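Local atomic coordinates of 4-oxalocrotonate decarboxylase NahK (Pseudomonas putida, PDB entry 5D2K), a protein that catalyses the metal-assisted decarboxylation of (3E)-2-oxohex-3-enedioate to 2-oxopent-4-enoate, a step in the breakdown of naphthalene. Residues Y48-W52 with V164-A168; G67-G71 with M219-L224; D99-C105 with S263-I269; I109-I113 with Y153-K157; G206-L210 with T239-T243. The protein carries 1 engineered substitution. One frame throughout, in Å; residues are numbered along the deposited sequence.

Contact 1: Y48-W52 with V164-A168; sequences YDVQW and VADNA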
# COMPACT_ATOMS: atom_id res chain seq x y z
N TYR A 48 -14.65 1.06 -3.79
CA TYR A 48 -14.28 1.29 -2.40
C TYR A 48 -15.29 0.62 -1.45
O TYR A 48 -14.90 0.16 -0.38
CB TYR A 48 -14.12 2.79 -2.09
CG TYR A 48 -12.74 3.32 -2.45
CD1 TYR A 48 -11.61 2.93 -1.72
CD2 TYR A 48 -12.56 4.19 -3.52
CE1 TYR A 48 -10.34 3.41 -2.05
CE2 TYR A 48 -11.29 4.68 -3.85
CZ TYR A 48 -10.19 4.28 -3.11
OH TYR A 48 -8.93 4.75 -3.43
N ASP A 49 -16.56 0.54 -1.86
CA ASP A 49 -17.55 -0.22 -1.08
C ASP A 49 -17.09 -1.66 -0.93
O ASP A 49 -17.15 -2.24 0.16
CB ASP A 49 -18.94 -0.21 -1.75
CG ASP A 49 -19.69 1.10 -1.59
OD1 ASP A 49 -19.26 1.98 -0.81
OD2 ASP A 49 -20.75 1.24 -2.23
N VAL A 50 -16.63 -2.24 -2.04
CA VAL A 50 -16.14 -3.61 -2.00
C VAL A 50 -14.90 -3.72 -1.10
O VAL A 50 -14.83 -4.63 -0.27
CB VAL A 50 -15.83 -4.13 -3.42
CG1 VAL A 50 -15.12 -5.48 -3.37
CG2 VAL A 50 -17.12 -4.24 -4.23
N GLN A 51 -13.95 -2.80 -1.25
CA GLN A 51 -12.75 -2.82 -0.42
C GLN A 51 -13.07 -2.74 1.07
O GLN A 51 -12.51 -3.50 1.88
CB GLN A 51 -11.81 -1.68 -0.79
CG GLN A 51 -10.47 -1.78 -0.04
CD GLN A 51 -9.62 -0.53 -0.17
OE1 GLN A 51 -9.41 0.20 0.80
NE2 GLN A 51 -9.09 -0.30 -1.37
N TRP A 52 -13.96 -1.82 1.45
CA TRP A 52 -14.29 -1.66 2.86
C TRP A 52 -15.09 -2.86 3.38
O TRP A 52 -15.05 -3.17 4.57
CB TRP A 52 -15.05 -0.35 3.11
CG TRP A 52 -14.17 0.88 3.13
CD1 TRP A 52 -13.75 1.59 2.06
CD2 TRP A 52 -13.62 1.53 4.29
NE1 TRP A 52 -12.98 2.66 2.46
CE2 TRP A 52 -12.88 2.64 3.83
CE3 TRP A 52 -13.68 1.28 5.67
CZ2 TRP A 52 -12.20 3.51 4.70
CZ3 TRP A 52 -13.01 2.15 6.54
CH2 TRP A 52 -12.27 3.24 6.04
N VAL A 164 -8.68 -1.06 -6.86
CA VAL A 164 -9.24 -0.58 -5.60
C VAL A 164 -10.05 -1.68 -4.92
O VAL A 164 -9.93 -1.88 -3.72
CB VAL A 164 -10.12 0.67 -5.82
CG1 VAL A 164 -10.96 0.96 -4.60
CG2 VAL A 164 -9.23 1.86 -6.17
N ALA A 165 -10.89 -2.38 -5.69
CA ALA A 165 -11.72 -3.44 -5.14
C ALA A 165 -10.87 -4.57 -4.53
O ALA A 165 -11.31 -5.23 -3.59
CB ALA A 165 -12.65 -4.00 -6.23
N ASP A 166 -9.68 -4.78 -5.10
CA ASP A 166 -8.69 -5.75 -4.64
C ASP A 166 -7.73 -5.15 -3.59
O ASP A 166 -6.57 -5.58 -3.45
CB ASP A 166 -7.91 -6.29 -5.86
CG ASP A 166 -6.95 -7.43 -5.53
OD1 ASP A 166 -7.28 -8.29 -4.69
OD2 ASP A 166 -5.86 -7.46 -6.14
N ASN A 167 -8.21 -4.16 -2.85
CA ASN A 167 -7.44 -3.55 -1.77
C ASN A 167 -6.05 -3.08 -2.22
O ASN A 167 -5.06 -3.24 -1.50
CB ASN A 167 -7.32 -4.51 -0.59
CG ASN A 167 -6.83 -3.81 0.67
OD1 ASN A 167 -7.09 -2.63 0.85
ND2 ASN A 167 -6.11 -4.53 1.52
N ALA A 168 -6.00 -2.51 -3.41
CA ALA A 168 -4.76 -1.95 -3.96
C ALA A 168 -3.60 -2.95 -3.92
O ALA A 168 -2.46 -2.58 -3.70
CB ALA A 168 -4.39 -0.67 -3.22
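Val-164 O is gripped by two donors: Gln-51 NE2, reaching over from helix 44-60 at 3.0 Å, and Asn-167 N of its own helix end. The Gln-51 bond is nearly straight at 169°, and the oxygen lies almost in the plane of the amide. An extended side chain whose CG is anti to the backbone N (chi1 -173°) carries the amide this far. NE2 also binds Tyr-88 O, and the two bonds together fix the rotation of the amide.

Asn-167, with its positive phi, is the C-prime residue of a Schellman motif closing helix 160-165. Its OD1 comes within 3.4 Å of Gln-51 CD, the two amide planes standing 65° apart, but that oxygen is spoken for by Phe-90 N.

One turn earlier on helix 44-60 the contact becomes apolar. Val-164 CG1 sits squarely over one face of the Tyr-48 ring, 3.4 Å from its centroid, a close CH-pi contact. On the other flank of Gln-51, Val-50 CG1 lies 4.1 Å from Ala-165 CB.

Ile-22 of helix 12-27 packs on both Val-50 and Ala-165, while Ile-87 of strand 87-92 touches Tyr-48, Val-164 and Ala-168. The helix end is thus held between two helices and a strand, just where the chain enters the 2-oxoadipate pocket at Ala-168.

Contact 2: G67-G71 with M219-L224; sequences GLKMG and MLANLL. With OOG (2-oxoadipic acid), chain D; EDO (1,2-ethanediol), chain H.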
# COMPACT_ATOMS: atom_id res chain seq x y z
N GLY A 67 -2.90 -0.54 9.73
CA GLY A 67 -2.53 0.66 9.00
C GLY A 67 -3.24 0.85 7.67
O GLY A 67 -4.14 0.10 7.33
N LEU A 68 -2.81 1.86 6.93
CA LEU A 68 -3.34 2.17 5.61
C LEU A 68 -2.18 2.34 4.64
O LEU A 68 -1.06 2.64 5.07
CB LEU A 68 -4.19 3.45 5.64
CG LEU A 68 -5.40 3.46 6.56
CD1 LEU A 68 -5.96 4.88 6.67
CD2 LEU A 68 -6.46 2.48 6.07
N LYS A 69 -2.43 2.16 3.34
CA LYS A 69 -1.41 2.45 2.33
C LYS A 69 -1.96 3.34 1.23
O LYS A 69 -3.14 3.30 0.91
CB LYS A 69 -0.79 1.16 1.73
CG LYS A 69 -1.75 0.04 1.30
CD LYS A 69 -2.21 0.13 -0.16
CE LYS A 69 -1.06 0.09 -1.16
NZ LYS A 69 -0.64 -1.25 -1.72
N MET A 70 -1.09 4.18 0.70
CA MET A 70 -1.38 4.94 -0.51
C MET A 70 -0.66 4.29 -1.67
O MET A 70 0.50 3.86 -1.53
CB MET A 70 -0.95 6.39 -0.36
CG MET A 70 -1.90 7.21 0.51
SD MET A 70 -3.45 7.57 -0.33
CE MET A 70 -2.88 8.68 -1.60
N GLY A 71 -1.34 4.21 -2.81
CA GLY A 71 -0.75 3.63 -4.00
C GLY A 71 -0.84 4.53 -5.20
O GLY A 71 -1.70 5.41 -5.27
N MET A 219 -3.28 13.72 1.05
CA MET A 219 -4.19 13.19 0.04
C MET A 219 -5.04 12.05 0.61
O MET A 219 -6.23 11.97 0.32
CB MET A 219 -3.42 12.71 -1.18
CG MET A 219 -4.34 12.23 -2.28
SD MET A 219 -3.47 11.81 -3.79
CE MET A 219 -2.90 13.44 -4.27
N LEU A 220 -4.44 11.19 1.42
CA LEU A 220 -5.19 10.10 2.05
C LEU A 220 -6.32 10.66 2.91
O LEU A 220 -7.45 10.15 2.86
CB LEU A 220 -4.25 9.21 2.88
CG LEU A 220 -4.88 8.10 3.72
CD1 LEU A 220 -5.61 7.09 2.83
CD2 LEU A 220 -3.80 7.40 4.53
N ALA A 221 -6.05 11.70 3.69
CA ALA A 221 -7.09 12.30 4.52
C ALA A 221 -8.23 12.79 3.64
O ALA A 221 -9.41 12.59 3.95
CB ALA A 221 -6.52 13.45 5.37
N ASN A 222 -7.88 13.41 2.52
CA ASN A 222 -8.90 13.95 1.62
C ASN A 222 -9.71 12.85 0.94
O ASN A 222 -10.93 12.97 0.82
CB ASN A 222 -8.24 14.89 0.61
CG ASN A 222 -7.72 16.16 1.27
OD1 ASN A 222 -8.26 16.58 2.29
ND2 ASN A 222 -6.66 16.74 0.71
N LEU A 223 -9.05 11.77 0.54
CA LEU A 223 -9.77 10.64 -0.06
C LEU A 223 -10.73 10.00 0.94
O LEU A 223 -11.88 9.65 0.60
CB LEU A 223 -8.78 9.60 -0.60
CG LEU A 223 -7.98 10.04 -1.83
CD1 LEU A 223 -6.86 9.06 -2.15
CD2 LEU A 223 -8.94 10.17 -3.02
N LEU A 224 -10.28 9.83 2.17
CA LEU A 224 -11.10 9.20 3.20
C LEU A 224 -12.31 10.06 3.51
O LEU A 224 -13.39 9.53 3.76
CB LEU A 224 -10.27 8.94 4.47
CG LEU A 224 -9.26 7.80 4.40
CD1 LEU A 224 -8.34 7.87 5.61
CD2 LEU A 224 -9.96 6.45 4.36
C2 OOG D . -1.17 -1.23 -6.81
C3 OOG D . -0.41 -0.93 -5.52
C4 OOG D . 0.23 0.44 -5.58
C6 OOG D . 2.22 1.74 -4.53
O4 OOG D . 3.01 1.92 -3.57
O3 OOG D . 2.32 2.44 -5.57
C5 OOG D . 1.17 0.67 -4.42
C1 OOG D . -0.30 -2.04 -7.75
O1 OOG D . -0.63 -3.21 -8.08
O2 OOG D . 0.76 -1.53 -8.20
O5 OOG D . 1.13 0.02 -3.40
C1 EDO H . -13.03 7.14 -1.50
O1 EDO H . -12.69 7.21 -0.09
C2 EDO H . -12.03 7.91 -2.35
O2 EDO H . -12.59 8.19 -3.64
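Strand 67-71 crosses helix 219-224 at a steep 102°, their axes 9.9 Å apart at closest, with Met-70 and Leu-220 nearest in backbone. Leu-68 and Met-70 point at the helix; Lys-69, between them, leaves the strand on the other side.

Met-70 does most of the touching. Bends at chi2 (-73°) and chi3 (-68°) fold its thioether along the helix, so that SD rests 3.7 Å from Leu-220 CB and the methyl CE reaches Leu-223 CD1 at 4.0 Å. CE also approaches Met-219, though that side chain has two conformers. Leu-68 CD1 meets Leu-220 CD2 at 3.9 Å and faces Leu-224 CD1 tip to tip at 4.0 Å. Cutting Met-70 back to an alanine here would probably open a gap against Leu-220 and Leu-223, with nothing from the strand filling the space of the thioether.

On the opposite side of the strand, Lys-69 NZ donates to the keto oxygen O5 of 2-oxoadipate at 2.8 Å; it is also paired with Glu-147, a magnesium ligand. At Gly-71 a CB would collide with the ligand's C4.

Strands 87-92 and 236-238 flank strand 65-71 in the sheet and add Tyr-88 and Ile-237 to the packing, while helix 44-60 brings Arg-55 against Leu-68 and Trp-52 against Leu-224. Helix 213-225 therefore covers one face of a strand whose other face lines the active site.

Contact 3: D99-C105 with S263-I269; sequences DGGVVDC and SVSARFI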
# COMPACT_ATOMS: atom_id res chain seq x y z
N ASP A 99 11.77 -7.21 10.10
CA ASP A 99 13.05 -6.94 9.44
C ASP A 99 13.90 -8.21 9.44
O ASP A 99 14.05 -8.87 10.48
CB ASP A 99 13.78 -5.79 10.17
CG ASP A 99 14.92 -5.19 9.36
OD1 ASP A 99 15.15 -5.60 8.21
OD2 ASP A 99 15.58 -4.26 9.89
N GLY A 100 14.42 -8.57 8.27
CA GLY A 100 15.25 -9.76 8.12
C GLY A 100 14.46 -11.05 8.03
O GLY A 100 15.05 -12.13 7.98
N GLY A 101 13.14 -10.93 7.98
CA GLY A 101 12.26 -12.08 7.98
C GLY A 101 12.17 -12.86 6.68
O GLY A 101 12.68 -12.45 5.64
N VAL A 102 11.50 -14.01 6.76
CA VAL A 102 11.33 -14.91 5.63
C VAL A 102 9.88 -14.84 5.17
O VAL A 102 8.96 -14.95 5.98
CB VAL A 102 11.69 -16.35 6.00
CG1 VAL A 102 11.55 -17.28 4.79
CG2 VAL A 102 13.10 -16.41 6.55
N VAL A 103 9.70 -14.63 3.88
CA VAL A 103 8.37 -14.56 3.29
C VAL A 103 8.11 -15.81 2.46
O VAL A 103 8.90 -16.13 1.57
CB VAL A 103 8.22 -13.32 2.39
CG1 VAL A 103 6.88 -13.33 1.64
CG2 VAL A 103 8.37 -12.04 3.22
N ASP A 104 7.01 -16.50 2.75
CA ASP A 104 6.66 -17.73 2.05
C ASP A 104 5.89 -17.40 0.77
O ASP A 104 4.71 -17.03 0.82
CB ASP A 104 5.85 -18.64 2.97
CG ASP A 104 5.47 -19.95 2.32
OD1 ASP A 104 5.88 -20.23 1.17
OD2 ASP A 104 4.75 -20.73 3.00
N CYS A 105 6.56 -17.53 -0.37
CA CYS A 105 5.93 -17.22 -1.65
C CYS A 105 4.83 -18.20 -2.05
O CYS A 105 4.09 -17.94 -2.99
CB CYS A 105 6.98 -17.18 -2.76
SG CYS A 105 8.14 -15.81 -2.62
N SER A 263 18.88 -0.15 6.99
CA SER A 263 18.34 -0.93 5.89
C SER A 263 17.24 -1.86 6.34
O SER A 263 17.15 -2.21 7.51
CB SER A 263 19.46 -1.75 5.22
OG SER A 263 20.04 -2.65 6.14
N VAL A 264 16.40 -2.25 5.38
CA VAL A 264 15.34 -3.24 5.56
C VAL A 264 15.67 -4.45 4.70
O VAL A 264 15.99 -4.30 3.52
CB VAL A 264 13.95 -2.68 5.15
CG1 VAL A 264 12.85 -3.71 5.38
CG2 VAL A 264 13.65 -1.38 5.89
N SER A 265 15.61 -5.65 5.27
CA SER A 265 15.98 -6.86 4.53
C SER A 265 14.91 -7.94 4.66
O SER A 265 14.13 -7.93 5.62
CB SER A 265 17.31 -7.43 5.03
OG SER A 265 18.39 -6.54 4.83
N ALA A 266 14.89 -8.87 3.71
CA ALA A 266 14.00 -10.02 3.77
C ALA A 266 14.51 -11.08 2.83
O ALA A 266 15.27 -10.79 1.90
CB ALA A 266 12.57 -9.63 3.41
N ARG A 267 14.10 -12.32 3.08
CA ARG A 267 14.37 -13.36 2.12
C ARG A 267 13.10 -14.12 1.81
O ARG A 267 12.14 -14.09 2.59
CB ARG A 267 15.48 -14.31 2.60
CG ARG A 267 15.18 -15.10 3.84
CD ARG A 267 16.30 -16.14 4.02
NE ARG A 267 16.12 -16.97 5.20
CZ ARG A 267 15.64 -18.21 5.17
NH1 ARG A 267 15.52 -18.90 6.30
NH2 ARG A 267 15.29 -18.77 4.02
N PHE A 268 13.10 -14.78 0.66
CA PHE A 268 11.91 -15.42 0.14
C PHE A 268 12.11 -16.91 -0.06
O PHE A 268 13.19 -17.35 -0.48
CB PHE A 268 11.50 -14.75 -1.17
CG PHE A 268 11.13 -13.30 -1.00
CD1 PHE A 268 12.12 -12.31 -0.98
CD2 PHE A 268 9.82 -12.93 -0.79
CE1 PHE A 268 11.79 -10.98 -0.79
CE2 PHE A 268 9.48 -11.60 -0.60
CZ PHE A 268 10.45 -10.63 -0.60
N ILE A 269 11.10 -17.70 0.27
CA ILE A 269 11.14 -19.14 0.03
C ILE A 269 9.86 -19.58 -0.66
O ILE A 269 8.95 -18.78 -0.85
CB ILE A 269 11.32 -19.95 1.33
CG1 ILE A 269 10.16 -19.69 2.29
CG2 ILE A 269 12.65 -19.62 1.99
CD1 ILE A 269 10.17 -20.59 3.50
OXT ILE A 269 9.71 -20.74 -1.06
O HOH W 1 17.85 -5.40 7.95
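Arg-267 leaves the backbone with CG squeezed between N and the carbonyl carbon (chi1 64°), then runs extended to NE, which brings its guanidinium onto Val-102, a pose its crystal neighbour may influence. The CG2 methyl of Val-102 stands over one face of that group, toward its rim, 3.4 Å from Arg-267 CZ. The other methyl, CG1, lies 3.7 Å from Ile-269 CG1, so one valine bridges two residues of segment 263-269 on the exposed face.

Toward the interior, Val-103 and Phe-268 lie side by side, Val-103 CB 3.6 Å from Phe-268 CD2. Cys-105 SG approaches the same ring atom, Phe-268 CD2, obliquely at 3.8 Å.

The strands are parallel and joined by a ladder of amides: Arg-267 N to Gly-101 O, Val-103 N to Arg-267 O, Ile-269 N to Val-103 O. It is extended at both ends. Ser-265 N meets Asp-99 OD1 at 3.0 Å, and this carboxylate also takes water 1, while Gly-100 N reaches Ser-265 O from well above the carbonyl plane. At the far end Cys-105 N donates to Ile-269 O at 2.7 Å.

Strand 101-103 is thereby the edge of a five-stranded mixed sheet, with strand 253-258 on the other flank of 263-268. Chemically, the backbone carries most of the polar cohesion, and the chain's terminal carboxylate is itself an acceptor in the ladder; its negative charge would probably strengthen the bond from Cys-105 N.

Contact 4: I109-I113 with Y153-K157; sequences IHPKI and YENFK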
# COMPACT_ATOMS: atom_id res chain seq x y z
N ILE A 109 0.90 -15.02 -5.23
CA ILE A 109 0.55 -15.37 -6.61
C ILE A 109 1.66 -15.00 -7.58
O ILE A 109 2.19 -15.85 -8.30
CB ILE A 109 -0.76 -14.68 -7.02
CG1 ILE A 109 -1.91 -15.14 -6.13
CG2 ILE A 109 -1.08 -14.96 -8.48
CD1 ILE A 109 -3.11 -14.20 -6.12
N HIS A 110 2.03 -13.72 -7.59
CA HIS A 110 3.10 -13.21 -8.45
C HIS A 110 3.64 -11.91 -7.85
O HIS A 110 3.45 -10.81 -8.40
CB HIS A 110 2.62 -12.98 -9.90
CG HIS A 110 1.25 -12.37 -10.01
ND1 HIS A 110 0.45 -12.55 -11.13
CD2 HIS A 110 0.53 -11.59 -9.17
CE1 HIS A 110 -0.69 -11.90 -10.97
NE2 HIS A 110 -0.67 -11.32 -9.78
N PRO A 111 4.33 -12.03 -6.70
CA PRO A 111 4.66 -10.87 -5.87
C PRO A 111 5.79 -10.00 -6.40
O PRO A 111 6.69 -10.46 -7.10
CB PRO A 111 5.08 -11.51 -4.55
CG PRO A 111 5.65 -12.83 -4.95
CD PRO A 111 4.73 -13.29 -6.06
N LYS A 112 5.69 -8.72 -6.04
CA LYS A 112 6.71 -7.72 -6.33
C LYS A 112 6.99 -6.93 -5.06
O LYS A 112 6.11 -6.83 -4.20
CB LYS A 112 6.26 -6.74 -7.42
CG LYS A 112 5.89 -7.34 -8.75
CD LYS A 112 5.47 -6.23 -9.71
CE LYS A 112 4.88 -6.78 -11.00
NZ LYS A 112 5.87 -7.58 -11.76
N ILE A 113 8.18 -6.35 -4.94
CA ILE A 113 8.46 -5.48 -3.81
C ILE A 113 8.62 -4.02 -4.24
O ILE A 113 9.06 -3.74 -5.35
CB ILE A 113 9.72 -5.89 -3.02
CG1 ILE A 113 10.95 -5.93 -3.92
CG2 ILE A 113 9.50 -7.22 -2.30
CD1 ILE A 113 12.25 -5.89 -3.14
N TYR A 153 -5.31 -10.03 -9.79
CA TYR A 153 -5.70 -10.11 -11.20
C TYR A 153 -4.58 -10.69 -12.04
O TYR A 153 -3.41 -10.43 -11.78
CB TYR A 153 -6.12 -8.74 -11.72
CG TYR A 153 -7.27 -8.19 -10.92
CD1 TYR A 153 -8.50 -8.82 -10.91
CD2 TYR A 153 -7.10 -7.05 -10.14
CE1 TYR A 153 -9.55 -8.33 -10.15
CE2 TYR A 153 -8.13 -6.56 -9.37
CZ TYR A 153 -9.35 -7.20 -9.39
OH TYR A 153 -10.37 -6.68 -8.62
N GLU A 154 -4.97 -11.49 -13.03
CA GLU A 154 -4.02 -12.22 -13.86
C GLU A 154 -3.04 -11.29 -14.55
O GLU A 154 -3.41 -10.21 -15.01
CB GLU A 154 -4.75 -13.08 -14.90
CG GLU A 154 -3.80 -13.82 -15.84
CD GLU A 154 -4.51 -14.85 -16.70
OE1 GLU A 154 -5.75 -14.92 -16.63
OE2 GLU A 154 -3.81 -15.58 -17.44
N ASN A 155 -1.78 -11.73 -14.60
CA ASN A 155 -0.67 -11.01 -15.22
C ASN A 155 -0.43 -9.64 -14.60
O ASN A 155 0.14 -8.76 -15.24
CB ASN A 155 -0.90 -10.87 -16.72
CG ASN A 155 -0.26 -12.00 -17.51
OD1 ASN A 155 -0.87 -13.05 -17.73
ND2 ASN A 155 0.99 -11.79 -17.93
N PHE A 156 -0.91 -9.45 -13.38
CA PHE A 156 -0.74 -8.22 -12.65
C PHE A 156 -1.21 -7.06 -13.48
O PHE A 156 -0.67 -5.95 -13.38
CB PHE A 156 0.75 -8.09 -12.27
CG PHE A 156 1.01 -7.61 -10.87
CD1 PHE A 156 0.72 -6.31 -10.53
CD2 PHE A 156 1.59 -8.43 -9.89
CE1 PHE A 156 0.94 -5.81 -9.27
CE2 PHE A 156 1.82 -7.93 -8.63
CZ PHE A 156 1.46 -6.65 -8.31
N LYS A 157 -2.24 -7.29 -14.29
CA LYS A 157 -2.81 -6.28 -15.13
C LYS A 157 -4.23 -5.81 -14.69
O LYS A 157 -5.17 -6.55 -14.75
CB LYS A 157 -2.81 -6.76 -16.60
CG LYS A 157 -4.16 -6.97 -17.28
CD LYS A 157 -4.73 -8.38 -17.09
CE LYS A 157 -4.43 -9.25 -18.28
NZ LYS A 157 -5.18 -10.53 -18.38
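His-110 and Phe-156 form the tight part of this contact. The carbonyl oxygen of His-110 lies at the edge of the Phe-156 ring, in its plane, 3.3 Å from CE2, where the aromatic hydrogens point. The two rings themselves meet obliquely, planes 44° apart, with His-110 CD2 only 3.4 Å from Phe-156 CD2.

The imidazole is enclosed on several sides. Ile-109 CG2 covers the centre of one face, and Phe-156 CB stands over the opposite face nearer the rim. At the edge, in plane, Tyr-153 O comes within 3.2 Å of His-110 CE1, the same oxygen that accepts Phe-156 N and closes the turn of the loop. A cramped chi1 of 41° turns the ring into this slot, and NE2 binds Ser-151 O, which fixes its rotation.

The other side is looser. Lys-112 runs antiparallel to the Phe-156 side chain, laying CE over the centre of the ring face, 3.9 Å from the centroid, in a CH-pi contact. Its ammonium NZ, 5.1 Å from that centroid, can add at most a weak cation-pi attraction, and the side chain has two conformers. Glu-154 and Asn-155, at the solvent-exposed bend, have their CB bonds directed away and offer little but backbone.

What results is a pocket wall. The loop after strand 139-149 is pinned against the start of strand 112-121, which carries the magnesium ligands Glu-114 and Glu-116, and Phe-156 is held about 3 Å from 2-oxoadipate, nearest atoms, in the active site of this FAH-type fold.

Contact 5: G206-L210 with T239-T243; sequences GAAVL and TGGIT. With OOG (2-oxoadipic acid), chain D.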
# COMPACT_ATOMS: atom_id res chain seq x y z
N GLY A 206 12.44 10.23 -1.78
CA GLY A 206 11.10 10.42 -1.24
C GLY A 206 10.25 11.38 -2.04
O GLY A 206 9.04 11.20 -2.14
N ALA A 207 10.88 12.38 -2.65
CA ALA A 207 10.15 13.36 -3.45
C ALA A 207 9.34 12.73 -4.59
O ALA A 207 8.39 13.34 -5.09
CB ALA A 207 11.11 14.40 -4.01
N ALA A 208 9.69 11.52 -4.99
CA ALA A 208 8.94 10.80 -6.02
C ALA A 208 7.47 10.60 -5.62
O ALA A 208 6.59 10.51 -6.47
CB ALA A 208 9.59 9.47 -6.32
N VAL A 209 7.21 10.54 -4.32
CA VAL A 209 5.85 10.39 -3.81
C VAL A 209 5.16 11.76 -3.76
O VAL A 209 5.25 12.47 -2.76
CB VAL A 209 5.88 9.72 -2.41
CG1 VAL A 209 4.48 9.56 -1.83
CG2 VAL A 209 6.59 8.38 -2.51
N LEU A 210 4.51 12.14 -4.86
CA LEU A 210 3.73 13.38 -4.95
C LEU A 210 4.51 14.65 -4.63
O LEU A 210 3.92 15.67 -4.27
CB LEU A 210 2.51 13.30 -4.03
CG LEU A 210 1.46 12.25 -4.38
CD1 LEU A 210 0.37 12.19 -3.32
CD2 LEU A 210 0.84 12.54 -5.74
N THR A 239 3.34 5.44 2.51
CA THR A 239 2.97 6.59 1.69
C THR A 239 3.11 6.39 0.19
O THR A 239 2.64 7.23 -0.58
CB THR A 239 3.78 7.86 2.11
OG1 THR A 239 5.18 7.65 1.94
CG2 THR A 239 3.48 8.24 3.57
N GLY A 240 3.71 5.27 -0.24
CA GLY A 240 3.79 4.96 -1.67
C GLY A 240 5.14 4.47 -2.17
O GLY A 240 6.19 4.80 -1.64
N GLY A 241 5.10 3.66 -3.22
CA GLY A 241 6.32 3.13 -3.80
C GLY A 241 7.15 4.25 -4.38
O GLY A 241 6.67 5.03 -5.22
N ILE A 242 8.39 4.34 -3.94
CA ILE A 242 9.28 5.40 -4.39
C ILE A 242 9.79 5.04 -5.79
O ILE A 242 9.98 5.91 -6.64
CB ILE A 242 10.41 5.63 -3.38
CG1 ILE A 242 9.82 6.32 -2.13
CG2 ILE A 242 11.51 6.51 -3.97
CD1 ILE A 242 10.70 6.29 -0.89
N THR A 243 9.95 3.74 -6.04
CA THR A 243 10.43 3.27 -7.33
C THR A 243 9.48 2.27 -7.95
O THR A 243 8.49 1.87 -7.33
CB THR A 243 11.80 2.58 -7.22
OG1 THR A 243 11.62 1.28 -6.65
CG2 THR A 243 12.75 3.38 -6.36
C2 OOG D . -1.17 -1.23 -6.81
C3 OOG D . -0.41 -0.93 -5.52
C4 OOG D . 0.23 0.44 -5.58
C6 OOG D . 2.22 1.74 -4.53
O4 OOG D . 3.01 1.92 -3.57
O3 OOG D . 2.32 2.44 -5.57
C5 OOG D . 1.17 0.67 -4.42
C1 OOG D . -0.30 -2.04 -7.75
O1 OOG D . -0.63 -3.21 -8.08
O2 OOG D . 0.76 -1.53 -8.20
O5 OOG D . 1.13 0.02 -3.40
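The flat groups here are peptide units of 239-241, and Val-209 sets its two methyls on them. CG1 stands above the carbonyl plane of Thr-239, a snug 3.2 Å from Thr-239 O. CG2 lies over one face of the peptide joining Gly-240 to Gly-241, at its oxygen end, 3.7 Å from Gly-240 O; ligand oxygen O4 comes from the other side of that plane to the N-H at its edge. Val-209 is the centre of an inverse gamma turn, so a tight bend of loop 206-210 backs a ligand-binding loop of the FAH-type fold.

With CG1 anti to the backbone N (chi1 180°), the valine straddles the bend of 239-242. CG2 also touches Ile-242 CG1 at 3.8 Å, the two side chains nearly perpendicular. Ala-208 CB rests 3.6 Å from Ile-242 O, and Gly-206 CA is 4.2 Å from Ile-242 CD1. Replacing Val-209 by an alanine here would probably open a gap behind the Gly-240 peptide and leave that loop freer to shift beside the ligand.

No hydrogen bond crosses between the segments; several of the loop's polar atoms find partners elsewhere. Thr-239 O accepts from Ser-216 OG, and Thr-239 OG1 binds Ile-117 O. Gly-240 N makes a weak bond to Glu-116, a magnesium ligand. At Gly-240 a CB would press on the preceding carbonyl oxygen and close on Val-209 CG1, and at Gly-241 it would crowd the ligand. The peptide that Val-209 backs ends in Gly-241 N, which donates to O4 of 2-oxoadipate at 2.7 Å, bent to 137°.

Contacts 1, 2, 4 and 5 all supply residues to the 2-oxoadipate pocket; contact 3 lies away from it, on the second sheet, its centre about 27 Å from that of contact 1. Contacts 1 and 2 meet where Ala-168 O binds Lys-69 NZ, and contacts 2 and 5 where Met-70 packs on Thr-239 O. Contact 1 touches contact 4 through Asp-166 and Tyr-153, and Phe-268 on Ile-113 joins contact 3 to contact 4. Along the chain, contact 4 is nested inside contacts 1, 2 and 3, and contact 5 inside contact 3, while contacts 1 and 2 cross. Distant sequence segments thus converge on one site.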